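Local atomic coordinates of putative lipoprotein (Bacteroides fragilis, PDB entry 3QNK), a protein that is a SusD-like outer-membrane lipoprotein that probably binds nutrients such as glycans for uptake by a partner transporter. Residues F284-A287 / D288-A292. Sequence-based numbering, arbitrary orientation.
Sequences FEMA and DGTPA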
ATOM      1  N   PHE B 284     -34.173 -11.483  13.202  1.00 42.97           N
ATOM      2  CA  PHE B 284     -35.002 -10.302  13.446  1.00 42.33           C
ATOM      3  C   PHE B 284     -36.346 -10.747  13.993  1.00 49.68           C
ATOM      4  O   PHE B 284     -37.035 -11.558  13.386  1.00 50.66           O
ATOM      5  CB  PHE B 284     -35.200  -9.458  12.186  1.00 42.84           C
ATOM      6  CG  PHE B 284     -34.001  -8.651  11.783  1.00 42.46           C
ATOM      7  CD1 PHE B 284     -33.779  -7.386  12.328  1.00 46.46           C
ATOM      8  CD2 PHE B 284     -33.109  -9.133  10.840  1.00 41.64           C
ATOM      9  CE1 PHE B 284     -32.669  -6.629  11.948  1.00 46.76           C
ATOM     10  CE2 PHE B 284     -32.004  -8.375  10.447  1.00 44.04           C
ATOM     11  CZ  PHE B 284     -31.781  -7.134  11.010  1.00 44.10           C
ATOM     12  N   GLU B 285     -36.675 -10.266  15.174  1.00 47.64           N
ATOM     13  CA  GLU B 285     -37.908 -10.604  15.866  1.00 46.84           C
ATOM     14  C   GLU B 285     -39.105  -9.912  15.278  1.00 50.25           C
ATOM     15  O   GLU B 285     -38.966  -8.896  14.589  1.00 52.99           O
ATOM     16  CB  GLU B 285     -37.796 -10.183  17.334  1.00 48.24           C
ATOM     17  CG  GLU B 285     -36.850 -11.019  18.172  1.00 53.71           C
ATOM     18  CD  GLU B 285     -36.643 -10.412  19.541  1.00 73.90           C
ATOM     19  OE1 GLU B 285     -37.629 -10.354  20.310  1.00 60.82           O
ATOM     20  OE2 GLU B 285     -35.519  -9.931  19.823  1.00 63.47           O
HETATM   21  N   MSE B 286     -40.301 -10.407  15.643  1.00 43.23           N
HETATM   22  CA  MSE B 286     -41.570  -9.773  15.304  1.00 41.77           C
HETATM   23  C   MSE B 286     -41.666  -8.475  16.113  1.00 48.76           C
HETATM   24  O   MSE B 286     -40.981  -8.344  17.135  1.00 49.25           O
HETATM   25  CB  MSE B 286     -42.735 -10.723  15.616  1.00 42.89           C
HETATM   26  CG  MSE B 286     -42.652 -12.017  14.847  1.00 46.48           C
HETATM   27 SE   MSE B 286     -42.600 -11.742  12.926  0.75 49.39          SE
HETATM   28  CE  MSE B 286     -44.392 -11.213  12.587  1.00 44.07           C
ATOM     29  N   ALA B 287     -42.512  -7.526  15.686  1.00 46.46           N
ATOM     30  CA  ALA B 287     -42.658  -6.222  16.362  1.00 45.12           C
ATOM     31  C   ALA B 287     -43.007  -6.342  17.834  1.00 52.13           C
ATOM     32  O   ALA B 287     -42.667  -5.425  18.580  1.00 55.38           O
ATOM     33  CB  ALA B 287     -43.690  -5.377  15.663  1.00 45.24           C
ATOM     34  N   ASP B 288     -43.596  -7.474  18.273  1.00 48.55           N
ATOM     35  CA  ASP B 288     -44.006  -7.702  19.666  1.00 49.72           C
ATOM     36  C   ASP B 288     -42.977  -8.513  20.459  1.00 58.90           C
ATOM     37  O   ASP B 288     -43.268  -9.011  21.549  1.00 60.67           O
ATOM     38  CB  ASP B 288     -45.356  -8.442  19.694  1.00 52.22           C
ATOM     39  CG  ASP B 288     -45.301  -9.859  19.144  1.00 60.94           C
ATOM     40  OD1 ASP B 288     -44.363 -10.163  18.388  1.00 63.68           O
ATOM     41  OD2 ASP B 288     -46.216 -10.653  19.446  1.00 63.45           O
ATOM     42  N   GLY B 289     -41.805  -8.697  19.898  1.00 56.66           N
ATOM     43  CA  GLY B 289     -40.782  -9.450  20.593  1.00 56.99           C
ATOM     44  C   GLY B 289     -40.943 -10.954  20.545  1.00 64.66           C
ATOM     45  O   GLY B 289     -40.336 -11.666  21.343  1.00 65.18           O
ATOM     46  N   THR B 290     -41.746 -11.451  19.595  1.00 61.85           N
ATOM     47  CA  THR B 290     -42.017 -12.859  19.323  1.00 59.80           C
ATOM     48  C   THR B 290     -41.013 -13.313  18.263  1.00 59.03           C
ATOM     49  O   THR B 290     -40.620 -12.484  17.447  1.00 58.73           O
ATOM     50  CB  THR B 290     -43.489 -12.941  18.891  1.00 68.24           C
ATOM     51  OG1 THR B 290     -44.257 -13.148  20.070  1.00 70.75           O
ATOM     52  CG2 THR B 290     -43.802 -13.989  17.809  1.00 67.51           C
ATOM     53  N   PRO B 291     -40.570 -14.590  18.211  1.00 52.74           N
ATOM     54  CA  PRO B 291     -39.684 -14.989  17.111  1.00 50.55           C
ATOM     55  C   PRO B 291     -40.481 -15.146  15.816  1.00 56.11           C
ATOM     56  O   PRO B 291     -41.673 -15.502  15.823  1.00 57.27           O
ATOM     57  CB  PRO B 291     -39.088 -16.315  17.571  1.00 50.87           C
ATOM     58  CG  PRO B 291     -39.688 -16.607  18.880  1.00 55.85           C
ATOM     59  CD  PRO B 291     -40.891 -15.750  19.057  1.00 53.42           C
ATOM     60  N   ALA B 292     -39.824 -14.821  14.706  1.00 50.63           N
ATOM     61  CA  ALA B 292     -40.362 -14.932  13.357  1.00 48.87           C
ATOM     62  C   ALA B 292     -40.298 -16.407  12.903  1.00 56.91           C
ATOM     63  O   ALA B 292     -39.596 -17.235  13.536  1.00 56.74           O
ATOM     64  CB  ALA B 292     -39.533 -14.046  12.427  1.00 47.51           C
TER
HETATM   65  O   HOH W   1     -36.948 -13.949  14.806  1.00 38.99           O
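D288 follows M286 and A287 round a tight reversal of the chain, and its carboxylate reaches forward to T290, with OD1 also lying beside CB of M286. The D288 side chain is held with CG between the backbone N and the carbonyl carbon (chi1 66°), and T290 N donates to D288 OD1 at 3.2 Å, closing an Asx turn. The T290 amide meets OD1 from above the carboxylate plane, and the hydroxyl OG1 of T290 reaches OD2 in the same tilted manner, so both oxygens of the acid are used within the loop. G289 completes the type I beta turn that starts at M286: its N donates to M286 O at 2.9 Å, again from well above the carbonyl plane. With phi and psi both positive, at 79° and 18°, G289 lies in the left-handed region, which suits a residue without a CB because the preceding carbonyl O lies close. At T290 the two arms are joined by a nearly straight bond, M286 N to T290 O at 2.8 Å, while CG2 of T290 packs obliquely against CG of the selenomethionine M286, 3.7 Å away. Bent at chi2 and chi3, the M286 side chain runs past the P291 carbonyl and sets SE 3.9 Å from CB of A292. Across the open end of the loop a water bridges the arms, donating to F284 O and accepting from A292 N. This surface loop follows helix 278-283 and leads toward strand 304-305. F284 ties its base inward, edge-to-face with F319 of helix 317-322, and backbone bonds link E285 to E316 and A287 to G314. E285 OE2 forms a salt bridge with R419 of helix 408-420.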